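PDB 3NWR: A rubisco-like protein from Burkholderia fungorum, which resembles the large chain of rubisco and is probably a lyase, its exact reaction being uncertain. Local coordinates for residues S137-F142 with A345-A350; F234-D239 with R245-V250; T409-Y414 with P419-A424. All coordinates share one frame; numbering follows the deposited sequence.

Contact 1 of 3, residues S137-F142 with A345-A350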
loop_
_atom_site.group_PDB
_atom_site.type_symbol
_atom_site.label_atom_id
_atom_site.label_comp_id
_atom_site.label_asym_id
_atom_site.label_seq_id
_atom_site.Cartn_x
_atom_site.Cartn_y
_atom_site.Cartn_z
ATOM N N SER A 137 10.003 24.326 2.281
ATOM C CA SER A 137 11.122 24.166 1.356
ATOM C C SER A 137 11.326 22.708 0.948
ATOM O O SER A 137 11.808 22.422 -0.144
ATOM C CB SER A 137 12.409 24.742 1.958
ATOM O OG SER A 137 12.732 24.131 3.199
ATOM N N TYR A 138 10.961 21.791 1.836
ATOM C CA TYR A 138 11.026 20.367 1.514
ATOM C C TYR A 138 9.835 19.966 0.639
ATOM O O TYR A 138 9.995 19.285 -0.381
ATOM C CB TYR A 138 11.054 19.547 2.804
ATOM C CG TYR A 138 11.258 18.058 2.634
ATOM C CD1 TYR A 138 12.393 17.547 2.004
ATOM C CD2 TYR A 138 10.330 17.154 3.150
ATOM C CE1 TYR A 138 12.587 16.169 1.874
ATOM C CE2 TYR A 138 10.512 15.781 3.019
ATOM C CZ TYR A 138 11.640 15.300 2.379
ATOM O OH TYR A 138 11.830 13.936 2.257
ATOM N N ARG A 139 8.641 20.394 1.030
ATOM C CA ARG A 139 7.438 20.111 0.241
ATOM C C ARG A 139 7.604 20.541 -1.219
ATOM O O ARG A 139 7.144 19.868 -2.145
ATOM C CB ARG A 139 6.228 20.809 0.873
ATOM C CG ARG A 139 4.863 20.368 0.341
ATOM C CD ARG A 139 4.410 21.197 -0.862
ATOM N NE ARG A 139 3.179 20.655 -1.434
ATOM C CZ ARG A 139 3.157 19.688 -2.346
ATOM N NH1 ARG A 139 4.301 19.173 -2.793
ATOM N NH2 ARG A 139 1.999 19.232 -2.815
ATOM N N ALA A 140 8.277 21.669 -1.412
ATOM C CA ALA A 140 8.510 22.217 -2.741
ATOM C C ALA A 140 9.326 21.299 -3.652
ATOM O O ALA A 140 9.316 21.475 -4.867
ATOM C CB ALA A 140 9.196 23.595 -2.626
ATOM N N ARG A 141 10.028 20.329 -3.071
ATOM C CA ARG A 141 10.894 19.455 -3.846
ATOM C C ARG A 141 10.128 18.252 -4.386
ATOM O O ARG A 141 10.683 17.419 -5.092
ATOM C CB ARG A 141 12.090 19.007 -3.002
ATOM C CG ARG A 141 12.973 20.174 -2.564
ATOM C CD ARG A 141 13.913 19.783 -1.430
ATOM N NE ARG A 141 14.895 18.783 -1.834
ATOM C CZ ARG A 141 15.703 18.142 -0.994
ATOM N NH1 ARG A 141 15.653 18.385 0.313
ATOM N NH2 ARG A 141 16.563 17.247 -1.461
ATOM N N PHE A 142 8.842 18.188 -4.061
ATOM C CA PHE A 142 7.972 17.154 -4.613
ATOM C C PHE A 142 7.051 17.768 -5.663
ATOM O O PHE A 142 7.416 18.758 -6.297
ATOM C CB PHE A 142 7.208 16.461 -3.482
ATOM C CG PHE A 142 8.112 15.772 -2.488
ATOM C CD1 PHE A 142 8.399 14.422 -2.614
ATOM C CD2 PHE A 142 8.694 16.481 -1.451
ATOM C CE1 PHE A 142 9.238 13.781 -1.702
ATOM C CE2 PHE A 142 9.537 15.854 -0.528
ATOM C CZ PHE A 142 9.811 14.495 -0.655
ATOM N N ALA A 345 3.247 26.408 5.425
ATOM C CA ALA A 345 2.961 27.832 5.294
ATOM C C ALA A 345 3.279 28.354 3.898
ATOM O O ALA A 345 4.383 28.174 3.391
ATOM C CB ALA A 345 3.723 28.630 6.347
ATOM N N GLY A 346 2.291 28.992 3.278
ATOM C CA GLY A 346 2.479 29.649 1.998
ATOM C C GLY A 346 2.560 28.776 0.755
ATOM O O GLY A 346 2.887 29.270 -0.323
ATOM N N CYS A 347 2.258 27.490 0.905
ATOM C CA CYS A 347 2.360 26.544 -0.209
ATOM C C CYS A 347 1.196 26.633 -1.194
ATOM O O CYS A 347 1.364 26.372 -2.389
ATOM C CB CYS A 347 2.498 25.109 0.313
ATOM S SG CYS A 347 4.130 24.729 0.975
ATOM N N ASP A 348 0.023 26.997 -0.689
ATOM C CA ASP A 348 -1.190 27.096 -1.518
ATOM C C ASP A 348 -1.428 25.844 -2.372
ATOM O O ASP A 348 -1.618 25.924 -3.588
ATOM C CB ASP A 348 -1.124 28.335 -2.418
ATOM C CG ASP A 348 -2.418 28.573 -3.179
ATOM O OD1 ASP A 348 -3.501 28.345 -2.598
ATOM O OD2 ASP A 348 -2.351 28.988 -4.358
ATOM N N ASP A 349 -1.435 24.690 -1.721
ATOM C CA ASP A 349 -1.468 23.414 -2.414
ATOM C C ASP A 349 -2.662 22.541 -1.996
ATOM O O ASP A 349 -2.583 21.309 -2.009
ATOM C CB ASP A 349 -0.161 22.669 -2.137
ATOM C CG ASP A 349 0.059 22.408 -0.654
ATOM O OD1 ASP A 349 -0.806 22.774 0.160
ATOM O OD2 ASP A 349 1.104 21.831 -0.294
ATOM N N ALA A 350 -3.768 23.169 -1.620
ATOM C CA ALA A 350 -4.952 22.409 -1.227
ATOM C C ALA A 350 -5.438 21.516 -2.362
ATOM O O ALA A 350 -5.209 21.805 -3.542
ATOM C CB ALA A 350 -6.074 23.354 -0.758
HETATM O O HOH W 1 -0.910 19.264 -2.142
#

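Contact 2 of 3, residues F234-D239 with R245-V250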
loop_
_atom_site.group_PDB
_atom_site.type_symbol
_atom_site.label_atom_id
_atom_site.label_comp_id
_atom_site.label_asym_id
_atom_site.label_seq_id
_atom_site.Cartn_x
_atom_site.Cartn_y
_atom_site.Cartn_z
ATOM N N PHE A 234 -11.710 9.054 -16.179
ATOM C CA PHE A 234 -11.461 7.716 -16.702
ATOM C C PHE A 234 -10.460 7.008 -15.817
ATOM O O PHE A 234 -9.373 7.537 -15.553
ATOM C CB PHE A 234 -10.894 7.799 -18.121
ATOM C CG PHE A 234 -11.876 8.312 -19.124
ATOM C CD1 PHE A 234 -12.895 7.495 -19.586
ATOM C CD2 PHE A 234 -11.790 9.612 -19.596
ATOM C CE1 PHE A 234 -13.816 7.964 -20.524
ATOM C CE2 PHE A 234 -12.716 10.096 -20.532
ATOM C CZ PHE A 234 -13.729 9.270 -20.992
ATOM N N ASN A 235 -10.814 5.803 -15.375
ATOM C CA ASN A 235 -9.905 5.012 -14.562
ATOM C C ASN A 235 -8.817 4.364 -15.423
ATOM O O ASN A 235 -9.064 3.373 -16.116
ATOM C CB ASN A 235 -10.679 3.952 -13.779
ATOM C CG ASN A 235 -9.788 3.180 -12.823
ATOM O OD1 ASN A 235 -8.638 3.553 -12.606
ATOM N ND2 ASN A 235 -10.320 2.110 -12.237
ATOM N N ILE A 236 -7.622 4.936 -15.375
ATOM C CA ILE A 236 -6.523 4.460 -16.205
ATOM C C ILE A 236 -5.550 3.576 -15.437
ATOM O O ILE A 236 -4.519 3.173 -15.981
ATOM C CB ILE A 236 -5.730 5.616 -16.848
ATOM C CG1 ILE A 236 -5.051 6.457 -15.764
ATOM C CG2 ILE A 236 -6.649 6.473 -17.735
ATOM C CD1 ILE A 236 -4.030 7.468 -16.305
ATOM N N THR A 237 -5.886 3.270 -14.183
ATOM C CA THR A 237 -5.068 2.380 -13.346
ATOM C C THR A 237 -4.520 1.208 -14.154
ATOM O O THR A 237 -5.296 0.450 -14.748
ATOM C CB THR A 237 -5.892 1.809 -12.178
ATOM O OG1 THR A 237 -6.421 2.882 -11.384
ATOM C CG2 THR A 237 -5.025 0.896 -11.298
ATOM N N ASP A 238 -3.195 1.062 -14.171
ATOM C CA ASP A 238 -2.521 0.026 -14.956
ATOM C C ASP A 238 -1.038 0.087 -14.636
ATOM O O ASP A 238 -0.575 0.937 -13.869
ATOM C CB ASP A 238 -2.709 0.294 -16.458
ATOM C CG ASP A 238 -2.755 -0.973 -17.302
ATOM O OD1 ASP A 238 -2.133 -1.993 -16.944
ATOM O OD2 ASP A 238 -3.412 -0.933 -18.363
ATOM N N ASP A 239 -0.289 -0.821 -15.241
ATOM C CA ASP A 239 1.150 -0.707 -15.303
ATOM C C ASP A 239 1.540 0.730 -15.691
ATOM O O ASP A 239 0.818 1.380 -16.454
ATOM C CB ASP A 239 1.615 -1.717 -16.343
ATOM C CG ASP A 239 2.968 -1.425 -16.861
ATOM O OD1 ASP A 239 3.936 -1.852 -16.198
ATOM O OD2 ASP A 239 3.053 -0.786 -17.933
ATOM N N ARG A 245 0.334 5.830 -21.578
ATOM C CA ARG A 245 -0.338 5.713 -22.874
ATOM C C ARG A 245 -1.824 6.035 -22.735
ATOM O O ARG A 245 -2.391 6.729 -23.580
ATOM C CB ARG A 245 -0.141 4.321 -23.483
ATOM C CG ARG A 245 1.298 4.052 -23.903
ATOM C CD ARG A 245 1.436 2.763 -24.708
ATOM N NE ARG A 245 1.049 1.564 -23.965
ATOM C CZ ARG A 245 1.873 0.835 -23.212
ATOM N NH1 ARG A 245 3.150 1.178 -23.076
ATOM N NH2 ARG A 245 1.417 -0.244 -22.589
ATOM N N HIS A 246 -2.458 5.528 -21.680
ATOM C CA HIS A 246 -3.876 5.799 -21.463
ATOM C C HIS A 246 -4.123 7.293 -21.266
ATOM O O HIS A 246 -5.091 7.840 -21.780
ATOM C CB HIS A 246 -4.417 5.070 -20.228
ATOM C CG HIS A 246 -4.281 3.579 -20.264
ATOM N ND1 HIS A 246 -4.232 2.846 -21.434
ATOM C CD2 HIS A 246 -4.217 2.680 -19.253
ATOM C CE1 HIS A 246 -4.125 1.562 -21.138
ATOM N NE2 HIS A 246 -4.117 1.433 -19.822
ATOM N N ALA A 247 -3.256 7.943 -20.501
ATOM C CA ALA A 247 -3.427 9.365 -20.223
ATOM C C ALA A 247 -3.257 10.199 -21.493
ATOM O O ALA A 247 -3.980 11.185 -21.701
ATOM C CB ALA A 247 -2.449 9.816 -19.127
ATOM N N GLU A 248 -2.313 9.803 -22.343
ATOM C CA GLU A 248 -2.125 10.475 -23.628
ATOM C C GLU A 248 -3.387 10.362 -24.475
ATOM O O GLU A 248 -3.817 11.337 -25.095
ATOM C CB GLU A 248 -0.941 9.877 -24.387
ATOM C CG GLU A 248 0.414 10.147 -23.768
ATOM C CD GLU A 248 1.529 9.516 -24.582
ATOM O OE1 GLU A 248 1.354 9.381 -25.815
ATOM O OE2 GLU A 248 2.570 9.157 -23.994
ATOM N N LEU A 249 -3.991 9.180 -24.496
ATOM C CA LEU A 249 -5.229 8.982 -25.256
ATOM C C LEU A 249 -6.365 9.846 -24.712
ATOM O O LEU A 249 -7.089 10.485 -25.472
ATOM C CB LEU A 249 -5.654 7.511 -25.259
ATOM C CG LEU A 249 -7.015 7.259 -25.914
ATOM C CD1 LEU A 249 -6.956 7.578 -27.417
ATOM C CD2 LEU A 249 -7.493 5.838 -25.678
ATOM N N VAL A 250 -6.529 9.868 -23.389
ATOM C CA VAL A 250 -7.582 10.682 -22.797
ATOM C C VAL A 250 -7.410 12.134 -23.227
ATOM O O VAL A 250 -8.383 12.792 -23.607
ATOM C CB VAL A 250 -7.630 10.544 -21.250
ATOM C CG1 VAL A 250 -8.605 11.556 -20.639
ATOM C CG2 VAL A 250 -8.053 9.133 -20.864
HETATM O O HOH W 2 2.718 -1.726 -20.505
#

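Contact 3 of 3, residues T409-Y414 with P419-A424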
loop_
_atom_site.group_PDB
_atom_site.type_symbol
_atom_site.label_atom_id
_atom_site.label_comp_id
_atom_site.label_asym_id
_atom_site.label_seq_id
_atom_site.Cartn_x
_atom_site.Cartn_y
_atom_site.Cartn_z
ATOM N N THR A 409 -30.941 28.877 4.286
ATOM C CA THR A 409 -32.303 28.477 4.626
ATOM C C THR A 409 -32.393 26.958 4.837
ATOM O O THR A 409 -31.831 26.179 4.064
ATOM C CB THR A 409 -33.314 28.988 3.582
ATOM O OG1 THR A 409 -34.649 28.661 3.989
ATOM C CG2 THR A 409 -33.044 28.381 2.233
ATOM N N PRO A 410 -33.080 26.520 5.902
ATOM C CA PRO A 410 -33.151 25.070 6.136
ATOM C C PRO A 410 -33.788 24.315 4.970
ATOM O O PRO A 410 -34.720 24.815 4.341
ATOM C CB PRO A 410 -34.049 24.961 7.382
ATOM C CG PRO A 410 -33.877 26.277 8.082
ATOM C CD PRO A 410 -33.762 27.288 6.961
ATOM N N LEU A 411 -33.314 23.104 4.695
ATOM C CA LEU A 411 -33.856 22.333 3.568
ATOM C C LEU A 411 -35.383 22.161 3.585
ATOM O O LEU A 411 -36.027 22.322 2.554
ATOM C CB LEU A 411 -33.165 20.959 3.441
ATOM C CG LEU A 411 -32.023 20.880 2.427
ATOM C CD1 LEU A 411 -30.903 21.828 2.779
ATOM C CD2 LEU A 411 -31.504 19.453 2.369
ATOM N N PRO A 412 -35.970 21.800 4.744
ATOM C CA PRO A 412 -37.429 21.594 4.738
ATOM C C PRO A 412 -38.222 22.883 4.554
ATOM O O PRO A 412 -39.397 22.806 4.211
ATOM C CB PRO A 412 -37.714 20.998 6.122
ATOM C CG PRO A 412 -36.383 20.405 6.553
ATOM C CD PRO A 412 -35.358 21.367 6.011
ATOM N N VAL A 413 -37.603 24.039 4.788
ATOM C CA VAL A 413 -38.258 25.309 4.473
ATOM C C VAL A 413 -38.179 25.564 2.961
ATOM O O VAL A 413 -39.182 25.851 2.308
ATOM C CB VAL A 413 -37.620 26.482 5.245
ATOM C CG1 VAL A 413 -38.199 27.819 4.771
ATOM C CG2 VAL A 413 -37.858 26.333 6.739
ATOM N N TYR A 414 -36.980 25.434 2.404
ATOM C CA TYR A 414 -36.782 25.653 0.970
ATOM C C TYR A 414 -37.601 24.672 0.135
ATOM O O TYR A 414 -38.064 25.003 -0.958
ATOM C CB TYR A 414 -35.298 25.518 0.644
ATOM C CG TYR A 414 -34.846 26.176 -0.636
ATOM C CD1 TYR A 414 -35.019 27.539 -0.836
ATOM C CD2 TYR A 414 -34.172 25.446 -1.614
ATOM C CE1 TYR A 414 -34.572 28.154 -2.000
ATOM C CE2 TYR A 414 -33.716 26.056 -2.780
ATOM C CZ TYR A 414 -33.924 27.410 -2.963
ATOM O OH TYR A 414 -33.481 28.036 -4.114
ATOM N N PRO A 419 -40.037 21.601 -5.632
ATOM C CA PRO A 419 -40.688 20.290 -5.728
ATOM C C PRO A 419 -39.716 19.115 -5.782
ATOM O O PRO A 419 -39.954 18.097 -5.133
ATOM C CB PRO A 419 -41.476 20.389 -7.038
ATOM C CG PRO A 419 -41.703 21.841 -7.231
ATOM C CD PRO A 419 -40.477 22.514 -6.700
ATOM N N GLU A 420 -38.637 19.254 -6.541
ATOM C CA GLU A 420 -37.676 18.168 -6.674
ATOM C C GLU A 420 -37.052 17.833 -5.323
ATOM O O GLU A 420 -36.953 16.666 -4.942
ATOM C CB GLU A 420 -36.597 18.541 -7.693
ATOM C CG GLU A 420 -37.085 18.552 -9.140
ATOM C CD GLU A 420 -37.693 19.883 -9.570
ATOM O OE1 GLU A 420 -37.883 20.783 -8.724
ATOM O OE2 GLU A 420 -37.979 20.027 -10.777
ATOM N N LEU A 421 -36.637 18.872 -4.608
ATOM C CA LEU A 421 -36.101 18.727 -3.255
ATOM C C LEU A 421 -37.125 18.126 -2.286
ATOM O O LEU A 421 -36.828 17.194 -1.534
ATOM C CB LEU A 421 -35.622 20.086 -2.739
ATOM C CG LEU A 421 -35.089 20.117 -1.307
ATOM C CD1 LEU A 421 -33.902 19.143 -1.151
ATOM C CD2 LEU A 421 -34.679 21.524 -0.929
ATOM N N ARG A 422 -38.343 18.661 -2.309
ATOM C CA ARG A 422 -39.401 18.169 -1.427
ATOM C C ARG A 422 -39.649 16.677 -1.659
ATOM O O ARG A 422 -39.748 15.887 -0.711
ATOM C CB ARG A 422 -40.686 18.974 -1.648
ATOM C CG ARG A 422 -41.759 18.736 -0.594
ATOM C CD ARG A 422 -42.890 19.749 -0.741
ATOM N NE ARG A 422 -43.579 19.632 -2.026
ATOM C CZ ARG A 422 -43.542 20.548 -2.995
ATOM N NH1 ARG A 422 -42.839 21.670 -2.850
ATOM N NH2 ARG A 422 -44.216 20.341 -4.121
ATOM N N ARG A 423 -39.723 16.287 -2.929
ATOM C CA ARG A 423 -39.924 14.886 -3.289
ATOM C C ARG A 423 -38.761 14.000 -2.832
ATOM O O ARG A 423 -38.958 12.876 -2.391
ATOM C CB ARG A 423 -40.127 14.757 -4.801
ATOM C CG ARG A 423 -41.437 15.327 -5.300
ATOM C CD ARG A 423 -42.588 14.420 -4.915
ATOM N NE ARG A 423 -42.473 13.106 -5.545
ATOM C CZ ARG A 423 -43.071 12.769 -6.683
ATOM N NH1 ARG A 423 -43.828 13.652 -7.320
ATOM N NH2 ARG A 423 -42.914 11.550 -7.184
ATOM N N ALA A 424 -37.541 14.514 -2.942
ATOM C CA ALA A 424 -36.374 13.769 -2.492
ATOM C C ALA A 424 -36.426 13.531 -0.986
ATOM O O ALA A 424 -36.184 12.421 -0.511
ATOM C CB ALA A 424 -35.106 14.520 -2.864
#

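Contact 1 of 3, residues S137-F142 with A345-A350
A buried salt bridge between Arg-139 and Asp-349 carries this long-range contact. Arg-139 lies on the short helix 136-139, which follows strand 126-133. Asp-349 sits in the loop between helix 329-340 and strand 352-355. Arg-139 NE donates to Asp-349 OD2 at 2.6 Å, with an N-H...O angle of 165°. The oxygen lies almost in the guanidinium plane and accepts through its anti lone pair, the one facing away from OD1. The guanidinium and carboxylate planes are turned 56° apart, so the acid meets the arginine through a single N-H at its NE edge and not as a two-bonded fork.

Arg-139 NH2 reaches the same residue by another route. Water 1 accepts from Arg-139 NH2 at 3.0 Å and donates to Asp-349 O at 2.6 Å. The aspartate is thus gripped at both its side chain and its backbone. CG of Arg-139 stands anti to the backbone N (chi1 -167°), which runs the chain toward the loop, and a bend at chi2 brings NE up to OD2.

The catalytic domain belongs to the TIM-barrel clan. In such a barrel, a loop running from a helix into the next strand lies at the end remote from the usual active-site mouth. The contact ties helix 136-139 to this loop. Asp-349 OD1 is bound by Arg-309 NH1 and Leu-343 N, and Arg-139 NH1 donates to Glu-143 O. With two basic partners, Asp-349 is probably kept ionised.

Beside the salt bridge, Cys-347 SG lies 4.0 Å from Arg-139 CD, a doubtful touch because it rests on one of two conformers. A type I turn follows from Arg-139 to Phe-142, with Phe-142 N bonded to Arg-139 O at 3.1 Å. Phe-142 CE2 lies 3.6 Å above the plane of the Tyr-138 ring.

Contact 2 of 3, residues F234-D239 with R245-V250
The end of strand 233-235 and the loop after it, with Ile-236, pack on His-246 and its neighbours of helix 240-252. This is the first half of a beta-alpha-beta unit of the TIM barrel. The apolar part lines the helix. Ile-236 CG2 rests on His-246 CB at 3.6 Å, and Ile-236 CD1 touches Ala-247 CB at 4.0 Å. One turn further on, Val-250 CG1 lies 3.9 Å from Phe-234 CD2. Helix 208-226 covers Phe-234 as well.

The polar part follows the strand. Asn-235 OD1 takes two donors from Thr-237. The backbone N closes an Asx turn from above the carbonyl plane, and OG1 binds Asn-235 OD1 in that plane at 2.6 Å. Asp-239 caps helix 240-252 through OD2, which accepts from Ala-242 N. Water 2 also links this oxygen to Arg-245 NH2. Asp-239 OD1 forms a salt bridge with Arg-275 of the second subunit, at the dimer interface.

His-246 CG stands beside the backbone N (chi1 -59°), which sends the ring to Asp-238. Asp-238 OD2 also meets a glycerol, probably from crystallisation. His-246 NE2 donates to Asp-238 OD2 at 2.9 Å, N-H...O angle 164°, within the ring plane and on the oxygen's anti side.

Contact 3 of 3, residues T409-Y414 with P419-A424
Leu-421 reaches across to Leu-411 and Tyr-414, making an apolar contact between two short helices near the C terminus. Its CG stands anti to the backbone N (chi1 177°), which carries the branched end out toward the other helix. The two methyls then divide the work. Leu-421 CD2 lies 3.8 Å from Leu-411 O and 4.0 Å from Tyr-414 CD2. Leu-421 CD1 meets Leu-411 CD2 more loosely, at 4.3 Å.

Tyr-414 offers its ring edge, not a face, to the Leu-421 methyl. The two side chains cross nearly at right angles. The tyrosine CG, also anti to its own N (chi1 -159°), puts that edge by Leu-421 CD2.

The helices are 411-414 and 419-427, joined by a linker of four residues. They follow helix 391-407, and both pack against it. Leu-411 touches Val-405 on it, and Tyr-414 touches Ala-404. From the same helix, Gln-400 accepts from Leu-421 N and donates to Glu-420 OE1. Arg-422 NH1 reaches back to Ala-415 O in the linker. Pro-410 holds the N-cap position of helix 411-414, and Pro-410 O accepts the first-turn bond from Tyr-414 N at 3.0 Å.

Overall arrangement
From the N terminus, the chain first builds the antiparallel sheet of the N-terminal domain and then reaches helix 136-139, where contact 1 opens. It closes only at residues 345-350, after some 200 residues and most of the barrel, tying that helix to the loop before strand 352-355. Contact 2 falls within that span as a short local closure from strand 233-235 to helix 240-252, near the second subunit. Contact 3 comes later, in series, and pairs helices 411-414 and 419-427 across a four-residue link. No two contacts cross or touch. The centres of contacts 1 and 2 are about 27 Å apart, and contact 3 is centred about 40 Å from contact 2.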